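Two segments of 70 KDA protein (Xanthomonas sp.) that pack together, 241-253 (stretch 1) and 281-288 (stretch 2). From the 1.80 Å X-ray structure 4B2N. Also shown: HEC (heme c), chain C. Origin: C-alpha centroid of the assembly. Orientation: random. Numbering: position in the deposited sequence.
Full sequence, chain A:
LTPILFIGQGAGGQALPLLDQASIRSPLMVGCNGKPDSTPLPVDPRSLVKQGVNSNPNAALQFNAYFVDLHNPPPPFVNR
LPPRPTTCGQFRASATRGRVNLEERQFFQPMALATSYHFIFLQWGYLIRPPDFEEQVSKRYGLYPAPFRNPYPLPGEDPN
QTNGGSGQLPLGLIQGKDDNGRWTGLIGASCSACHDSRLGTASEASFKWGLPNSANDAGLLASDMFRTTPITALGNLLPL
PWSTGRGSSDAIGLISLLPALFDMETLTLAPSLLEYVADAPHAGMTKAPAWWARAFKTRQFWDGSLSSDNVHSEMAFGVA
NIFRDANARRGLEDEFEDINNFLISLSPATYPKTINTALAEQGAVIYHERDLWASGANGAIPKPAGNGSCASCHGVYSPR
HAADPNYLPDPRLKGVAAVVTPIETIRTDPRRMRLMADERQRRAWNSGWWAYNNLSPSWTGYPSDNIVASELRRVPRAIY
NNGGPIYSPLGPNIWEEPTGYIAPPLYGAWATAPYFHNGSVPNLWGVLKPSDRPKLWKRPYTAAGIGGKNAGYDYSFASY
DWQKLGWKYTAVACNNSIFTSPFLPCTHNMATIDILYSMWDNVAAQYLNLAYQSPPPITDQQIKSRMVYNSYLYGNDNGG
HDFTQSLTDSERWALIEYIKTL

Stretch 1 (241-253) PWSTGRGSSDAIG
Stretch 2 281-288: PHAGMTKA

Two irregular segments, 241-253 and 281-288, meet through a single antiparallel bridge: Ser249 N donates to Thr286 O (2.8 Å) and Thr286 N to Ser249 O (2.9 Å), with the two CA atoms 5.5 Å apart and both residues extended (phi/psi -154/177 and -123/150). Both CB atoms point away from the opposing stretch. Ser249 (chi1 p) places OG 2.7 Å from water 1, which donates to Thr286 O; Thr286 (chi1 p) donates from OG1 to heme O1D (2.7 Å), while water 2 donates to Thr286 OG1 and Ser249 O and accepts from Ile252 N.

Met285 (m, m, chi3 116°) is the residue most covered by the other stretch, 109 Å². Its folded chain brings SD 3.8 Å from Ser243 CA and within a weak hydrogen bond of Thr244 N (3.6 Å), and CE 3.9 Å from Asp250 CB. The CA-to-CB bond of Ser248 points toward the other stretch, and chi1 p leaves OG 3.2 Å from Met285 CB.

Asp250 (p, chi2 8°) turns OD1 back to accept from Trp242 N (2.7 Å), and it opens a type I turn closed by Gly253 N to Asp250 O (2.9 Å). Ile252 (t, p) sets CG2 4.2 Å from Ala283 CB. In His282, chi1 t and chi2 -66° turn ND1 back to accept from Gly284 N (2.8 Å) within its own stretch, while NE2 lies 4.0 Å from Asp250 CB. The all-trans Lys287 chain passes Gly247 O at CG (3.1 Å) and carries NZ away, to hydrogen bonding elsewhere in the structure.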

# COMPACT_ATOMS: atom_id res chain seq x y z
N PRO A 241 1.79 -0.83 12.95
CA PRO A 241 2.78 -0.04 12.23
C PRO A 241 3.01 1.31 12.88
O PRO A 241 2.20 1.73 13.72
CB PRO A 241 2.18 0.12 10.82
CG PRO A 241 0.80 -0.36 10.88
CD PRO A 241 0.48 -0.90 12.28
N TRP A 242 4.14 1.95 12.54
CA TRP A 242 4.46 3.30 13.08
C TRP A 242 4.71 4.18 11.90
O TRP A 242 4.65 3.69 10.75
CB TRP A 242 5.69 3.15 13.97
CG TRP A 242 5.98 4.34 14.86
CD1 TRP A 242 6.88 5.36 14.59
CD2 TRP A 242 5.43 4.63 16.21
NE1 TRP A 242 6.91 6.26 15.64
CE2 TRP A 242 6.06 5.88 16.64
CE3 TRP A 242 4.52 4.00 17.05
CZ2 TRP A 242 5.80 6.44 17.90
CZ3 TRP A 242 4.25 4.57 18.33
CH2 TRP A 242 4.87 5.76 18.73
N SER A 243 4.97 5.47 12.12
CA SER A 243 5.35 6.26 10.98
C SER A 243 6.22 7.38 11.49
O SER A 243 6.22 7.70 12.71
CB SER A 243 4.11 6.83 10.28
OG SER A 243 3.36 7.65 11.16
N THR A 244 6.92 7.99 10.56
CA THR A 244 7.67 9.15 10.86
C THR A 244 6.86 10.40 10.69
O THR A 244 7.24 11.47 11.26
CB THR A 244 8.99 9.25 10.07
OG1 THR A 244 8.72 9.35 8.68
CG2 THR A 244 9.85 8.02 10.32
N GLY A 245 5.72 10.28 10.00
CA GLY A 245 4.89 11.44 9.71
C GLY A 245 3.57 10.97 9.16
O GLY A 245 3.03 9.95 9.65
N ARG A 246 3.07 11.64 8.13
CA ARG A 246 1.74 11.34 7.58
C ARG A 246 1.81 10.83 6.16
O ARG A 246 2.61 11.33 5.41
CB ARG A 246 0.90 12.62 7.62
CG ARG A 246 0.33 12.83 9.01
CD ARG A 246 -0.23 14.22 9.02
NE ARG A 246 -1.00 14.61 10.23
CZ ARG A 246 -2.33 14.74 10.22
NH1 ARG A 246 -3.03 14.31 9.16
NH2 ARG A 246 -2.99 15.24 11.31
N GLY A 247 0.98 9.83 5.81
CA GLY A 247 0.81 9.43 4.39
C GLY A 247 1.77 8.38 3.93
O GLY A 247 1.76 7.94 2.74
N SER A 248 2.63 7.96 4.84
CA SER A 248 3.46 6.76 4.61
C SER A 248 3.71 6.12 5.96
O SER A 248 3.53 6.79 7.01
CB SER A 248 4.77 7.14 3.86
OG SER A 248 5.52 8.05 4.66
N SER A 249 4.12 4.85 5.96
CA SER A 249 4.37 4.18 7.25
C SER A 249 5.37 3.04 7.06
O SER A 249 5.70 2.66 5.91
CB SER A 249 3.05 3.60 7.80
OG SER A 249 2.63 2.44 7.07
N ASP A 250 5.72 2.40 8.18
CA ASP A 250 6.57 1.20 8.13
C ASP A 250 5.73 -0.08 7.95
O ASP A 250 6.12 -1.15 8.44
CB ASP A 250 7.48 1.11 9.35
CG ASP A 250 6.71 0.96 10.62
OD1 ASP A 250 5.49 0.77 10.50
OD2 ASP A 250 7.30 0.96 11.75
N ALA A 251 4.58 0.04 7.26
CA ALA A 251 3.68 -1.12 7.09
C ALA A 251 4.51 -2.32 6.56
O ALA A 251 4.41 -3.44 7.08
CB ALA A 251 2.47 -0.77 6.14
N ILE A 252 5.26 -2.11 5.48
CA ILE A 252 5.98 -3.21 4.88
C ILE A 252 7.04 -3.88 5.81
O ILE A 252 7.38 -5.04 5.57
CB ILE A 252 6.63 -2.76 3.52
CG1 ILE A 252 6.89 -3.96 2.59
CG2 ILE A 252 7.89 -2.01 3.76
CD1 ILE A 252 5.64 -4.73 2.28
N GLY A 253 7.45 -3.16 6.89
CA GLY A 253 8.37 -3.69 7.95
C GLY A 253 7.75 -4.94 8.54
O GLY A 253 8.47 -5.79 9.11
N PRO A 281 18.36 -3.94 7.01
CA PRO A 281 18.19 -2.49 7.17
C PRO A 281 16.67 -2.10 7.11
O PRO A 281 15.89 -2.78 6.43
CB PRO A 281 19.03 -1.93 5.98
CG PRO A 281 18.74 -2.96 4.92
CD PRO A 281 18.79 -4.30 5.65
N HIS A 282 16.26 -1.09 7.87
CA HIS A 282 14.90 -0.56 7.81
C HIS A 282 14.56 -0.16 6.37
O HIS A 282 15.37 0.49 5.67
CB HIS A 282 14.80 0.62 8.77
CG HIS A 282 13.38 1.10 9.05
ND1 HIS A 282 12.58 1.67 8.10
CD2 HIS A 282 12.63 1.14 10.26
CE1 HIS A 282 11.39 2.01 8.64
NE2 HIS A 282 11.42 1.70 9.97
N ALA A 283 13.37 -0.56 5.90
CA ALA A 283 12.99 -0.27 4.52
C ALA A 283 12.52 1.22 4.25
O ALA A 283 12.30 1.60 3.10
CB ALA A 283 11.98 -1.29 4.03
N GLY A 284 12.45 2.04 5.30
CA GLY A 284 11.91 3.38 5.19
C GLY A 284 10.38 3.37 5.30
O GLY A 284 9.75 2.34 5.51
N MET A 285 9.79 4.52 5.03
CA MET A 285 8.36 4.65 4.99
C MET A 285 7.94 4.35 3.55
O MET A 285 8.54 4.81 2.61
CB MET A 285 7.96 6.06 5.37
CG MET A 285 8.48 6.49 6.74
SD MET A 285 7.68 5.49 8.03
CE MET A 285 9.06 4.64 8.70
N THR A 286 6.84 3.61 3.40
CA THR A 286 6.17 3.62 2.11
C THR A 286 4.72 4.05 2.19
O THR A 286 4.05 3.92 3.27
CB THR A 286 6.34 2.36 1.27
OG1 THR A 286 5.72 1.26 1.91
CG2 THR A 286 7.88 2.14 0.96
N LYS A 287 4.28 4.66 1.10
CA LYS A 287 2.86 5.01 0.93
C LYS A 287 2.14 3.84 0.27
O LYS A 287 2.77 3.14 -0.55
CB LYS A 287 2.79 6.21 -0.00
CG LYS A 287 1.41 6.87 -0.17
CD LYS A 287 1.51 7.96 -1.26
CE LYS A 287 0.07 8.52 -1.40
NZ LYS A 287 -0.12 8.98 -2.78
N ALA A 288 0.87 3.59 0.62
CA ALA A 288 0.08 2.57 -0.06
C ALA A 288 -0.02 2.85 -1.57
O ALA A 288 -0.25 4.01 -2.01
CB ALA A 288 -1.35 2.42 0.55
FE HEC C . -1.71 -2.63 2.41
CHA HEC C . 0.55 -2.90 -0.24
CHB HEC C . -3.87 -4.90 0.81
CHC HEC C . -3.68 -2.98 5.31
CHD HEC C . -0.00 -0.04 3.70
NA HEC C . -1.68 -3.67 0.77
C1A HEC C . -0.75 -3.55 -0.31
C2A HEC C . -1.18 -4.21 -1.53
C3A HEC C . -2.45 -4.81 -1.26
C4A HEC C . -2.73 -4.44 0.13
CMA HEC C . -3.33 -5.57 -2.24
CAA HEC C . -0.46 -4.31 -2.90
CBA HEC C . -0.73 -2.98 -3.61
CGA HEC C . 0.06 -2.84 -4.89
O1A HEC C . 1.31 -3.13 -4.96
O2A HEC C . -0.58 -2.34 -5.82
NB HEC C . -3.32 -3.78 2.94
C1B HEC C . -4.11 -4.54 2.19
C2B HEC C . -5.24 -5.16 2.87
C3B HEC C . -5.17 -4.63 4.17
C4B HEC C . -4.02 -3.74 4.11
CMB HEC C . -6.15 -6.11 2.19
CAB HEC C . -6.02 -4.92 5.38
CBB HEC C . -5.96 -6.26 5.84
NC HEC C . -1.90 -1.74 4.17
C1C HEC C . -2.68 -1.94 5.29
C2C HEC C . -2.46 -0.93 6.36
C3C HEC C . -1.34 -0.10 5.86
C4C HEC C . -1.03 -0.63 4.53
CMC HEC C . -3.21 -0.92 7.69
CAC HEC C . -0.65 1.04 6.53
CBC HEC C . -0.36 0.93 7.89
ND HEC C . -0.01 -1.67 1.83
C1D HEC C . 0.53 -0.65 2.49
C2D HEC C . 1.70 -0.12 1.87
C3D HEC C . 1.86 -0.97 0.73
C4D HEC C . 0.76 -1.92 0.81
CMD HEC C . 2.58 1.02 2.24
CAD HEC C . 3.03 -0.91 -0.19
CBD HEC C . 4.08 -1.70 0.68
CGD HEC C . 5.43 -1.68 -0.00
O1D HEC C . 6.34 -0.91 0.40
O2D HEC C . 5.53 -2.40 -1.05
O HOH W 1 1.56 3.27 4.74
O HOH W 2 5.66 0.44 4.47
O HOH W 3 9.18 3.03 11.78